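Local coordinates for protein metallophosphoesterase (Sphaerobacter thermophilus, PDB 3RQZ) that probably hydrolyses phosphate esters as a metal-dependent phosphatase of the YfcE family, holding zinc ions in its site, at residues 17-22 with 50-55; 67-72 with 87-92; 111-116 with 206-211; 143-148 with 177-182. All blocks are in the same frame, centred on the assembly; numbering follows the deposited sequence.

Contact 1: residues 17-22 with 50-55; sequences VALEAV and ELVRVL
Leu19 and Leu51 make the tight part of this contact between two helices, with Val52 lying a little farther off. The CD2 methyl of Leu19 comes within 3.8 Å of the CD1 methyl of Leu51, and the two side chains run past each other in opposite directions, so that Leu19 CD2 also lies 4.2 Å from Leu51 CB. With its CG anti to the backbone N (chi1 -176°), Leu19 reaches toward helix 45-55. The branch of Leu51 leaves on the other course, beside its own backbone N (chi1 -83°), and offers a methyl to the incoming one. On the inner side, Leu19 CD2 is 4.5 Å from Val52 CG2, a looser touch. There Leu19 and Val52 are both buried: Leu19 rests on Ile9 of strand 6-9, while Val52 meets Ile38.

The outer side is looser. Leu51 is partly exposed and also packs on Leu16, and the nearest approach of the exposed Glu20 side chain is from its CG to Leu51 CD1, 4.9 Å. The backbones stay well apart: the closest CA atoms, those of Leu19 and Leu51, are 9.1 Å from each other. Since no hydrogen bond or salt bridge crosses between the segments, the join rests on dispersion and on the burial of methyl groups, and it sets no polar register between the two helices.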
loop_
_atom_site.group_PDB
_atom_site.type_symbol
_atom_site.label_atom_id
_atom_site.label_comp_id
_atom_site.label_asym_id
_atom_site.label_seq_id
_atom_site.Cartn_x
_atom_site.Cartn_y
_atom_site.Cartn_z
ATOM N N VAL A 17 -5.946 -8.636 9.976
ATOM C CA VAL A 17 -6.710 -9.754 9.430
ATOM C C VAL A 17 -6.516 -9.771 7.889
ATOM O O VAL A 17 -6.276 -10.825 7.316
ATOM C CB VAL A 17 -8.185 -9.661 9.812
ATOM C CG1 VAL A 17 -9.011 -10.789 9.193
ATOM C CG2 VAL A 17 -8.316 -9.675 11.360
ATOM N N ALA A 18 -6.618 -8.609 7.244
ATOM C CA ALA A 18 -6.461 -8.540 5.800
ATOM C C ALA A 18 -5.007 -8.874 5.414
ATOM O O ALA A 18 -4.780 -9.584 4.448
ATOM C CB ALA A 18 -6.859 -7.140 5.265
ATOM N N LEU A 19 -4.039 -8.383 6.184
ATOM C CA LEU A 19 -2.635 -8.725 5.924
ATOM C C LEU A 19 -2.358 -10.247 6.034
ATOM O O LEU A 19 -1.706 -10.833 5.173
ATOM C CB LEU A 19 -1.687 -7.916 6.831
ATOM C CG LEU A 19 -0.187 -8.117 6.591
ATOM C CD1 LEU A 19 0.214 -7.843 5.113
ATOM C CD2 LEU A 19 0.643 -7.220 7.542
ATOM N N GLU A 20 -2.871 -10.890 7.078
ATOM C CA GLU A 20 -2.695 -12.351 7.219
ATOM C C GLU A 20 -3.378 -13.119 6.084
ATOM O O GLU A 20 -2.870 -14.136 5.634
ATOM C CB GLU A 20 -3.199 -12.848 8.580
ATOM C CG GLU A 20 -2.362 -12.311 9.749
ATOM C CD GLU A 20 -2.930 -12.725 11.092
ATOM O OE1 GLU A 20 -4.151 -12.528 11.329
ATOM O OE2 GLU A 20 -2.161 -13.257 11.915
ATOM N N ALA A 21 -4.523 -12.621 5.623
ATOM C CA ALA A 21 -5.252 -13.242 4.523
ATOM C C ALA A 21 -4.397 -13.131 3.261
ATOM O O ALA A 21 -4.268 -14.114 2.496
ATOM C CB ALA A 21 -6.622 -12.574 4.318
ATOM N N VAL A 22 -3.799 -11.956 3.048
ATOM C CA VAL A 22 -2.932 -11.777 1.884
ATOM C C VAL A 22 -1.694 -12.694 1.919
ATOM O O VAL A 22 -1.369 -13.362 0.908
ATOM C CB VAL A 22 -2.520 -10.282 1.691
ATOM C CG1 VAL A 22 -1.315 -10.158 0.767
ATOM C CG2 VAL A 22 -3.675 -9.473 1.156
ATOM N N GLU A 50 5.212 -4.682 13.071
ATOM C CA GLU A 50 6.115 -5.777 13.439
ATOM C C GLU A 50 6.283 -6.768 12.292
ATOM O O GLU A 50 7.413 -7.168 11.970
ATOM C CB GLU A 50 5.651 -6.464 14.734
ATOM C CG GLU A 50 5.781 -5.526 15.941
ATOM C CD GLU A 50 5.004 -5.983 17.168
ATOM O OE1 GLU A 50 4.616 -7.162 17.222
ATOM O OE2 GLU A 50 4.807 -5.167 18.101
ATOM N N LEU A 51 5.175 -7.111 11.645
ATOM C CA LEU A 51 5.188 -8.019 10.496
ATOM C C LEU A 51 5.924 -7.486 9.275
ATOM O O LEU A 51 6.799 -8.169 8.714
ATOM C CB LEU A 51 3.762 -8.335 10.053
ATOM C CG LEU A 51 3.079 -9.438 10.827
ATOM C CD1 LEU A 51 1.675 -9.563 10.327
ATOM C CD2 LEU A 51 3.813 -10.713 10.594
ATOM N N VAL A 52 5.544 -6.280 8.848
ATOM C CA VAL A 52 6.196 -5.641 7.695
ATOM C C VAL A 52 7.713 -5.481 7.905
ATOM O O VAL A 52 8.521 -5.722 6.972
ATOM C CB VAL A 52 5.514 -4.288 7.309
ATOM C CG1 VAL A 52 6.391 -3.503 6.283
ATOM C CG2 VAL A 52 4.126 -4.551 6.718
ATOM N N ARG A 53 8.114 -5.087 9.115
ATOM C CA ARG A 53 9.544 -4.940 9.445
ATOM C C ARG A 53 10.353 -6.206 9.110
ATOM O O ARG A 53 11.414 -6.133 8.442
ATOM C CB ARG A 53 9.728 -4.591 10.922
ATOM C CG ARG A 53 11.186 -4.524 11.357
ATOM C CD ARG A 53 11.307 -3.983 12.777
ATOM N NE ARG A 53 12.678 -3.578 13.043
ATOM C CZ ARG A 53 13.048 -2.747 13.998
ATOM N NH1 ARG A 53 12.138 -2.199 14.822
ATOM N NH2 ARG A 53 14.333 -2.455 14.113
ATOM N N VAL A 54 9.854 -7.353 9.581
ATOM C CA VAL A 54 10.546 -8.637 9.417
ATOM C C VAL A 54 10.459 -9.105 7.947
ATOM O O VAL A 54 11.444 -9.584 7.370
ATOM C CB VAL A 54 9.936 -9.747 10.381
ATOM C CG1 VAL A 54 10.447 -11.142 10.011
ATOM C CG2 VAL A 54 10.282 -9.446 11.820
ATOM N N LEU A 55 9.283 -8.935 7.346
ATOM C CA LEU A 55 8.986 -9.503 6.025
ATOM C C LEU A 55 9.469 -8.712 4.808
ATOM O O LEU A 55 9.593 -9.273 3.714
ATOM C CB LEU A 55 7.489 -9.749 5.889
ATOM C CG LEU A 55 6.904 -10.819 6.809
ATOM C CD1 LEU A 55 5.396 -10.893 6.574
ATOM C CD2 LEU A 55 7.546 -12.177 6.560
#

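Contact 2: residues 67-72 with 87-92; sequences WACIGR and YWTTMQ
Cys69 faces Thr89 and Thr90 where the 67-72 segment meets helix 85-92. The backbones come very close, the CA atoms of Cys69 and Thr90 lying 4.8 Å apart, and small side chains make this possible.

The first kind of interaction is apolar and involves sulfur. Cys69 points its CB bond at the 87-92 helix and sets SG beside its own backbone N (chi1 -67°), where SG touches the CG2 methyl of Thr89 at 3.8 Å.

The second kind is methyl against carbonyl. Thr90 CG2 is directed at two backbone oxygens, those of Cys69 and Gly71; because Thr90 has two conformers, the closeness of these approaches is doubtful.

No hydrogen bond crosses the junction; the threonine hydroxyls bond to carbonyls one turn earlier in their own helix, OG1 of Thr89 to Ala85 O and, in one of its two conformers, OG1 of Thr90 to Ser86 O. With the hydroxyls so placed, the methyls are left to face the 67-72 segment, for Thr90 again in that conformer. Within the 67-72 segment, Gly71 N donates to Ala68 O at 3.1 Å, turning the chain as it leaves Cys69.

Thr89 also packs on Val39, and its side chain is about 8 Å from that of the zinc ligand His13; Cys69 is equally near Asp37. Helix 64-69 starts within the Gly-Asn-His-Asp signature of metallophosphoesterases, and the contact is part of the helical packing beside their two-metal site.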
loop_
_atom_site.group_PDB
_atom_site.type_symbol
_atom_site.label_atom_id
_atom_site.label_comp_id
_atom_site.label_asym_id
_atom_site.label_seq_id
_atom_site.Cartn_x
_atom_site.Cartn_y
_atom_site.Cartn_z
ATOM N N TRP A 67 4.164 8.610 8.344
ATOM C CA TRP A 67 4.907 9.856 8.584
ATOM C C TRP A 67 4.169 10.770 9.580
ATOM O O TRP A 67 4.778 11.395 10.447
ATOM C CB TRP A 67 5.135 10.563 7.222
ATOM C CG TRP A 67 5.921 11.864 7.248
ATOM C CD1 TRP A 67 5.465 13.110 6.841
ATOM C CD2 TRP A 67 7.292 12.056 7.657
ATOM N NE1 TRP A 67 6.459 14.052 7.010
ATOM C CE2 TRP A 67 7.592 13.435 7.484
ATOM C CE3 TRP A 67 8.291 11.201 8.148
ATOM C CZ2 TRP A 67 8.847 13.982 7.808
ATOM C CZ3 TRP A 67 9.555 11.760 8.488
ATOM C CH2 TRP A 67 9.814 13.130 8.298
ATOM N N ALA A 68 2.851 10.835 9.444
ATOM C CA ALA A 68 2.002 11.589 10.395
ATOM C C ALA A 68 2.112 11.047 11.821
ATOM O O ALA A 68 2.187 11.818 12.789
ATOM C CB ALA A 68 0.547 11.529 9.957
ATOM N N CYS A 69 2.124 9.724 11.947
ATOM C CA CYS A 69 1.987 9.078 13.249
ATOM C C CYS A 69 3.292 8.994 14.010
ATOM O O CYS A 69 3.329 8.587 15.159
ATOM C CB CYS A 69 1.298 7.723 13.112
ATOM S SG CYS A 69 -0.433 7.939 12.594
ATOM N N ILE A 70 4.367 9.402 13.359
ATOM C CA ILE A 70 5.649 9.463 14.005
ATOM C C ILE A 70 5.652 10.684 14.884
ATOM O O ILE A 70 6.485 10.801 15.769
ATOM C CB ILE A 70 6.770 9.575 12.968
ATOM C CG1 ILE A 70 7.178 8.207 12.494
ATOM C CG2 ILE A 70 7.982 10.365 13.530
ATOM C CD1 ILE A 70 8.037 8.288 11.205
ATOM N N GLY A 71 4.718 11.599 14.614
ATOM C CA GLY A 71 4.555 12.786 15.406
ATOM C C GLY A 71 4.321 12.468 16.877
ATOM O O GLY A 71 3.368 11.755 17.227
ATOM N N ARG A 72 5.221 12.968 17.722
ATOM C CA ARG A 72 5.000 12.957 19.171
ATOM C C ARG A 72 4.137 14.148 19.554
ATOM O O ARG A 72 4.185 15.214 18.934
ATOM C CB ARG A 72 6.327 12.983 19.953
ATOM C CG ARG A 72 7.387 11.958 19.441
ATOM C CD ARG A 72 7.343 10.650 20.270
ATOM N NE ARG A 72 8.102 10.792 21.528
ATOM C CZ ARG A 72 7.966 9.993 22.593
ATOM N NH1 ARG A 72 7.094 8.988 22.570
ATOM N NH2 ARG A 72 8.702 10.205 23.686
ATOM N N TYR A 87 -4.953 10.314 16.243
ATOM C CA TYR A 87 -4.288 10.411 17.532
ATOM C C TYR A 87 -4.181 9.043 18.208
ATOM O O TYR A 87 -3.148 8.712 18.786
ATOM C CB TYR A 87 -5.020 11.378 18.442
ATOM C CG TYR A 87 -4.383 11.477 19.806
ATOM C CD1 TYR A 87 -3.142 12.096 19.967
ATOM C CD2 TYR A 87 -4.996 10.913 20.918
ATOM C CE1 TYR A 87 -2.540 12.192 21.239
ATOM C CE2 TYR A 87 -4.418 11.002 22.194
ATOM C CZ TYR A 87 -3.183 11.642 22.343
ATOM O OH TYR A 87 -2.591 11.725 23.595
ATOM N N TRP A 88 -5.260 8.267 18.151
ATOM C CA TRP A 88 -5.288 6.923 18.741
ATOM C C TRP A 88 -4.149 6.076 18.149
ATOM O O TRP A 88 -3.441 5.394 18.875
ATOM C CB TRP A 88 -6.621 6.239 18.450
ATOM C CG TRP A 88 -6.701 4.823 18.973
ATOM C CD1 TRP A 88 -7.139 4.440 20.215
ATOM C CD2 TRP A 88 -6.346 3.617 18.280
ATOM N NE1 TRP A 88 -7.080 3.070 20.340
ATOM C CE2 TRP A 88 -6.604 2.538 19.166
ATOM C CE3 TRP A 88 -5.866 3.337 16.989
ATOM C CZ2 TRP A 88 -6.370 1.202 18.812
ATOM C CZ3 TRP A 88 -5.641 2.000 16.625
ATOM C CH2 TRP A 88 -5.901 0.949 17.540
ATOM N N THR A 89 -3.994 6.105 16.830
ATOM C CA THR A 89 -2.948 5.326 16.179
ATOM C C THR A 89 -1.543 5.668 16.743
ATOM O O THR A 89 -0.772 4.751 17.077
ATOM C CB THR A 89 -2.979 5.457 14.628
ATOM O OG1 THR A 89 -4.220 4.929 14.129
ATOM C CG2 THR A 89 -1.780 4.677 13.969
ATOM N N THR A 90 -1.247 6.966 16.832
ATOM C CA THR A 90 0.023 7.456 17.343
ATOM C C THR A 90 0.299 6.878 18.729
ATOM O O THR A 90 1.397 6.389 18.991
ATOM C CB THR A 90 0.048 9.018 17.432
ATOM O OG1 THR A 90 -0.511 9.584 16.242
ATOM C CG2 THR A 90 1.459 9.511 17.601
HETATM N N MSE A 91 -0.716 6.918 19.597
HETATM C CA MSE A 91 -0.619 6.414 20.982
HETATM C C MSE A 91 -0.403 4.897 21.088
HETATM O O MSE A 91 -0.020 4.411 22.139
HETATM C CB MSE A 91 -1.836 6.845 21.839
HETATM C CG MSE A 91 -1.927 8.348 22.107
HETATM SE SE MSE A 91 -0.222 9.241 22.532
HETATM C CE MSE A 91 0.026 8.576 24.343
ATOM N N GLN A 92 -0.658 4.145 20.014
ATOM C CA GLN A 92 -0.435 2.703 20.024
ATOM C C GLN A 92 1.036 2.342 19.805
ATOM O O GLN A 92 1.478 1.286 20.225
ATOM C CB GLN A 92 -1.292 2.001 18.965
ATOM C CG GLN A 92 -2.812 2.317 19.027
ATOM C CD GLN A 92 -3.383 2.298 20.422
ATOM O OE1 GLN A 92 -3.886 3.326 20.929
ATOM N NE2 GLN A 92 -3.300 1.143 21.074
#

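Contact 3: residues 111-116 with 206-211; sequences GDWTVV and FEPDAQ
Trp113 swings its indole into the crowded position between the backbone N and the carbonyl carbon (chi1 45°), while Phe206 holds CG anti to its own N (chi1 177°); together these torsions bring the two side chains across each other obliquely, with the ring planes nearly perpendicular. The result is an offset edge-to-face pair. The planes stand at 87°, the centroid of the phenyl ring lies 5.4 Å from that of the six-membered indole ring, and the edge of Phe206 is turned toward the indole face. Phe206 CE2 makes the touch, 3.6 Å from Trp113 CE3 and displaced toward the rim of the indole; CZ follows close behind.

Pro208 extends the apolar patch. Its CB lies 4.0 Å from Trp113 CZ3, and its CD sits over the centre of the Phe206 ring, so the proline touches both partners. With an alanine here in place of Trp113, Phe206 CE2 and Pro208 CB would probably lose the surface they lean on, leaving a gap between the two chain segments.

Strand 113-116 belongs to the five-stranded sheet and strand 201-207 to the six-stranded one, making this a contact across the interior of the beta sandwich. The Trp113 ring also meets that of Trp33, and its side chain touches Phe147, whose ring meets that of Phe206; Phe206 packs as well against Leu145 and against Ile8 of neighbouring strand 6-9.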
loop_
_atom_site.group_PDB
_atom_site.type_symbol
_atom_site.label_atom_id
_atom_site.label_comp_id
_atom_site.label_asym_id
_atom_site.label_seq_id
_atom_site.Cartn_x
_atom_site.Cartn_y
_atom_site.Cartn_z
ATOM N N GLY A 111 17.710 -1.285 -9.646
ATOM C CA GLY A 111 17.694 -1.981 -10.942
ATOM C C GLY A 111 16.608 -1.422 -11.814
ATOM O O GLY A 111 16.541 -0.214 -12.025
ATOM N N ASP A 112 15.716 -2.292 -12.259
ATOM C CA ASP A 112 14.599 -1.898 -13.137
ATOM C C ASP A 112 13.382 -1.295 -12.425
ATOM O O ASP A 112 12.349 -1.064 -13.059
ATOM C CB ASP A 112 14.166 -3.086 -13.989
ATOM C CG ASP A 112 15.154 -3.404 -15.085
ATOM O OD1 ASP A 112 16.038 -2.554 -15.387
ATOM O OD2 ASP A 112 15.041 -4.519 -15.651
ATOM N N TRP A 113 13.473 -1.027 -11.124
ATOM C CA TRP A 113 12.288 -0.468 -10.452
ATOM C C TRP A 113 12.523 0.679 -9.496
ATOM O O TRP A 113 13.551 0.764 -8.873
ATOM C CB TRP A 113 11.448 -1.558 -9.765
ATOM C CG TRP A 113 12.243 -2.541 -8.984
ATOM C CD1 TRP A 113 12.658 -2.422 -7.689
ATOM C CD2 TRP A 113 12.711 -3.824 -9.450
ATOM N NE1 TRP A 113 13.374 -3.558 -7.316
ATOM C CE2 TRP A 113 13.411 -4.431 -8.377
ATOM C CE3 TRP A 113 12.619 -4.505 -10.672
ATOM C CZ2 TRP A 113 14.015 -5.699 -8.488
ATOM C CZ3 TRP A 113 13.215 -5.773 -10.786
ATOM C CH2 TRP A 113 13.901 -6.354 -9.690
ATOM N N THR A 114 11.526 1.561 -9.415
ATOM C CA THR A 114 11.491 2.645 -8.464
ATOM C C THR A 114 10.232 2.381 -7.666
ATOM O O THR A 114 9.204 1.943 -8.249
ATOM C CB THR A 114 11.396 4.012 -9.186
ATOM O OG1 THR A 114 12.577 4.201 -9.987
ATOM C CG2 THR A 114 11.245 5.155 -8.167
ATOM N N VAL A 115 10.299 2.600 -6.341
ATOM C CA VAL A 115 9.142 2.337 -5.470
ATOM C C VAL A 115 8.933 3.532 -4.526
ATOM O O VAL A 115 9.891 3.977 -3.853
ATOM C CB VAL A 115 9.348 1.061 -4.615
ATOM C CG1 VAL A 115 8.087 0.855 -3.669
ATOM C CG2 VAL A 115 9.606 -0.171 -5.512
ATOM N N VAL A 116 7.711 4.068 -4.525
ATOM C CA VAL A 116 7.299 5.187 -3.678
ATOM C C VAL A 116 5.861 4.923 -3.212
ATOM O O VAL A 116 5.134 4.079 -3.759
ATOM C CB VAL A 116 7.308 6.558 -4.438
ATOM C CG1 VAL A 116 8.760 7.012 -4.769
ATOM C CG2 VAL A 116 6.458 6.466 -5.753
ATOM N N PHE A 206 4.849 -9.920 -8.567
ATOM C CA PHE A 206 5.774 -9.459 -9.610
ATOM C C PHE A 206 6.787 -10.571 -9.821
ATOM O O PHE A 206 7.383 -11.058 -8.844
ATOM C CB PHE A 206 6.426 -8.152 -9.138
ATOM C CG PHE A 206 7.472 -7.572 -10.070
ATOM C CD1 PHE A 206 7.353 -7.676 -11.462
ATOM C CD2 PHE A 206 8.572 -6.888 -9.538
ATOM C CE1 PHE A 206 8.351 -7.137 -12.333
ATOM C CE2 PHE A 206 9.584 -6.345 -10.395
ATOM C CZ PHE A 206 9.453 -6.460 -11.799
ATOM N N GLU A 207 6.944 -10.986 -11.081
ATOM C CA GLU A 207 7.934 -11.972 -11.478
ATOM C C GLU A 207 8.842 -11.330 -12.521
ATOM O O GLU A 207 8.560 -11.396 -13.724
ATOM C CB GLU A 207 7.255 -13.223 -12.068
ATOM C CG GLU A 207 6.435 -13.969 -11.038
ATOM C CD GLU A 207 5.499 -14.969 -11.657
ATOM O OE1 GLU A 207 4.463 -14.567 -12.211
ATOM O OE2 GLU A 207 5.799 -16.164 -11.589
ATOM N N PRO A 208 9.936 -10.705 -12.062
ATOM C CA PRO A 208 10.761 -9.914 -12.953
ATOM C C PRO A 208 11.367 -10.745 -14.077
ATOM O O PRO A 208 11.487 -10.241 -15.190
ATOM C CB PRO A 208 11.869 -9.347 -12.042
ATOM C CG PRO A 208 11.683 -9.972 -10.705
ATOM C CD PRO A 208 10.356 -10.617 -10.651
ATOM N N ASP A 209 11.727 -12.003 -13.808
ATOM C CA ASP A 209 12.353 -12.834 -14.841
ATOM C C ASP A 209 11.352 -13.148 -15.958
ATOM O O ASP A 209 11.740 -13.301 -17.114
ATOM C CB ASP A 209 12.933 -14.138 -14.260
ATOM C CG ASP A 209 13.602 -15.022 -15.335
ATOM O OD1 ASP A 209 14.748 -14.733 -15.730
ATOM O OD2 ASP A 209 12.971 -16.003 -15.801
ATOM N N ALA A 210 10.070 -13.262 -15.611
ATOM C CA ALA A 210 9.047 -13.545 -16.615
ATOM C C ALA A 210 8.475 -12.252 -17.182
ATOM O O ALA A 210 7.646 -12.295 -18.080
ATOM C CB ALA A 210 7.930 -14.420 -16.026
ATOM N N GLN A 211 8.910 -11.115 -16.637
ATOM C CA GLN A 211 8.416 -9.768 -17.005
ATOM C C GLN A 211 6.903 -9.639 -16.905
ATOM O O GLN A 211 6.239 -9.160 -17.822
ATOM C CB GLN A 211 8.916 -9.351 -18.381
ATOM C CG GLN A 211 10.421 -9.342 -18.435
ATOM C CD GLN A 211 10.930 -8.912 -19.764
ATOM O OE1 GLN A 211 11.217 -7.733 -19.973
ATOM N NE2 GLN A 211 11.038 -9.863 -20.691
#

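Contact 4: residues 143-148 with 177-182; sequences TPLCFV and LDVSSG
Leu145 and Val179 carry this contact, their side chains crossing at about a right angle. Leu145 keeps CG anti to its carbonyl carbon (chi1 -56°), and its chi2 of 177° puts CD1 in the extended position, so the other methyl, CD2, is the one turned to Val179; the end of the side chain thus comes nearer to the other segment than its CB bond alone would suggest. CD2 of Leu145 lands 3.9 Å from Val179 CB, and CG1 of the valine is a little farther away at 4.2 Å. Val179 places CG1 anti to its own carbonyl carbon (chi1 -63°), so it is the branch point together with one methyl that receives the leucine. Nearby, Pro144 and Gly182 approach only loosely.

Polar side chains shape each segment separately. The hydroxyl of Thr143 donates to Leu145 O at 2.8 Å, coming from above the carbonyl plane, and so ties the start of the strand to the turn at Pro144. On the other segment Asp178 OD1 is gripped twice by Ser180: the backbone N of Ser180 reaches OD1 at 2.9 Å on its anti side, closing an Asx turn, while Ser180 OG bonds to the syn lone pair of the same oxygen at 2.6 Å.

Tyr184 packs on both Leu145 and Val179. It lies on strand 184-188, which flanks strand 145-147 on the side away from strand 113-116, whereas strand 176-178 forms the border of the six-stranded sheet; residues 179-182 lead from that border strand toward strand 184-188, inside the five-stranded sheet.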
loop_
_atom_site.group_PDB
_atom_site.type_symbol
_atom_site.label_atom_id
_atom_site.label_comp_id
_atom_site.label_asym_id
_atom_site.label_seq_id
_atom_site.Cartn_x
_atom_site.Cartn_y
_atom_site.Cartn_z
ATOM N N THR A 143 13.688 4.355 -14.384
ATOM C CA THR A 143 13.765 2.913 -14.484
ATOM C C THR A 143 12.598 2.461 -15.387
ATOM O O THR A 143 11.676 3.225 -15.620
ATOM C CB THR A 143 13.608 2.273 -13.102
ATOM O OG1 THR A 143 12.462 2.844 -12.447
ATOM C CG2 THR A 143 14.844 2.533 -12.251
ATOM N N PRO A 144 12.640 1.221 -15.888
ATOM C CA PRO A 144 11.504 0.713 -16.645
ATOM C C PRO A 144 10.203 0.744 -15.847
ATOM O O PRO A 144 9.159 1.035 -16.414
ATOM C CB PRO A 144 11.916 -0.731 -16.945
ATOM C CG PRO A 144 13.401 -0.695 -16.931
ATOM C CD PRO A 144 13.725 0.226 -15.812
ATOM N N LEU A 145 10.252 0.503 -14.533
ATOM C CA LEU A 145 9.001 0.354 -13.763
ATOM C C LEU A 145 8.978 1.282 -12.553
ATOM O O LEU A 145 10.030 1.515 -11.953
ATOM C CB LEU A 145 8.855 -1.101 -13.296
ATOM C CG LEU A 145 8.882 -2.258 -14.301
ATOM C CD1 LEU A 145 8.800 -3.537 -13.495
ATOM C CD2 LEU A 145 7.736 -2.183 -15.327
ATOM N N CYS A 146 7.803 1.847 -12.244
ATOM C CA CYS A 146 7.553 2.541 -10.953
ATOM C C CYS A 146 6.319 1.975 -10.257
ATOM O O CYS A 146 5.219 1.917 -10.857
ATOM C CB CYS A 146 7.365 4.052 -11.143
ATOM S SG CYS A 146 7.357 4.977 -9.554
ATOM N N PHE A 147 6.505 1.530 -9.018
ATOM C CA PHE A 147 5.424 0.998 -8.194
ATOM C C PHE A 147 4.979 2.055 -7.220
ATOM O O PHE A 147 5.813 2.681 -6.540
ATOM C CB PHE A 147 5.865 -0.274 -7.434
ATOM C CG PHE A 147 6.133 -1.439 -8.347
ATOM C CD1 PHE A 147 5.067 -2.213 -8.828
ATOM C CD2 PHE A 147 7.429 -1.705 -8.810
ATOM C CE1 PHE A 147 5.307 -3.294 -9.702
ATOM C CE2 PHE A 147 7.682 -2.784 -9.665
ATOM C CZ PHE A 147 6.628 -3.578 -10.120
ATOM N N VAL A 148 3.669 2.251 -7.158
ATOM C CA VAL A 148 3.068 3.279 -6.309
ATOM C C VAL A 148 1.848 2.728 -5.561
ATOM O O VAL A 148 1.279 1.724 -5.982
ATOM C CB VAL A 148 2.646 4.528 -7.143
ATOM C CG1 VAL A 148 3.811 5.085 -7.964
ATOM C CG2 VAL A 148 1.444 4.217 -8.082
ATOM N N LEU A 177 -0.441 -8.875 -16.278
ATOM C CA LEU A 177 0.129 -7.774 -17.070
ATOM C C LEU A 177 1.541 -8.120 -17.514
ATOM O O LEU A 177 2.393 -8.446 -16.682
ATOM C CB LEU A 177 0.151 -6.466 -16.279
ATOM C CG LEU A 177 0.723 -5.273 -17.070
ATOM C CD1 LEU A 177 -0.144 -4.894 -18.318
ATOM C CD2 LEU A 177 0.937 -4.063 -16.191
ATOM N N ASP A 178 1.749 -8.045 -18.829
ATOM C CA ASP A 178 3.021 -8.238 -19.510
ATOM C C ASP A 178 3.784 -6.904 -19.493
ATOM O O ASP A 178 3.418 -5.972 -20.196
ATOM C CB ASP A 178 2.726 -8.702 -20.961
ATOM C CG ASP A 178 3.981 -8.989 -21.786
ATOM O OD1 ASP A 178 5.108 -8.676 -21.356
ATOM O OD2 ASP A 178 3.827 -9.541 -22.909
ATOM N N VAL A 179 4.832 -6.802 -18.678
ATOM C CA VAL A 179 5.616 -5.569 -18.634
ATOM C C VAL A 179 6.891 -5.635 -19.495
ATOM O O VAL A 179 7.828 -4.875 -19.247
ATOM C CB VAL A 179 5.955 -5.129 -17.173
ATOM C CG1 VAL A 179 4.683 -4.814 -16.378
ATOM C CG2 VAL A 179 6.775 -6.195 -16.449
ATOM N N SER A 180 6.913 -6.541 -20.489
ATOM C CA SER A 180 8.067 -6.740 -21.408
ATOM C C SER A 180 8.560 -5.488 -22.086
ATOM O O SER A 180 9.768 -5.231 -22.131
ATOM C CB SER A 180 7.732 -7.728 -22.534
ATOM O OG SER A 180 7.619 -9.029 -22.032
ATOM N N SER A 181 7.648 -4.732 -22.674
ATOM C CA SER A 181 8.080 -3.546 -23.395
ATOM C C SER A 181 7.409 -2.275 -22.902
ATOM O O SER A 181 6.238 -2.274 -22.510
ATOM C CB SER A 181 7.886 -3.723 -24.899
ATOM O OG SER A 181 6.597 -4.222 -25.141
ATOM N N GLY A 182 8.174 -1.186 -22.923
ATOM C CA GLY A 182 7.670 0.096 -22.460
ATOM C C GLY A 182 7.751 0.207 -20.953
ATOM O O GLY A 182 7.926 -0.781 -20.220
#

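The contacts follow one another along the chain, except that contact 4 lies nested in the long loop closed by contact 3. Contacts 3 and 4 are neighbours, with centres 7 Å apart: strands 113-116 and 145-147 run side by side in the five-stranded sheet, joined by a probable hydrogen bond from Phe147 N to Thr114 O (2.8 Å), and each contact reaches across to the six-stranded sheet. Contact 1 packs two helices that connect the parallel strands of that second sheet. Contact 2 lies about 34 Å from contact 4, centre to centre, across the middle of the chain. Contacts 3 and 4 join the sheets away from the zinc site; contacts 1 and 2 pack helices nearer it.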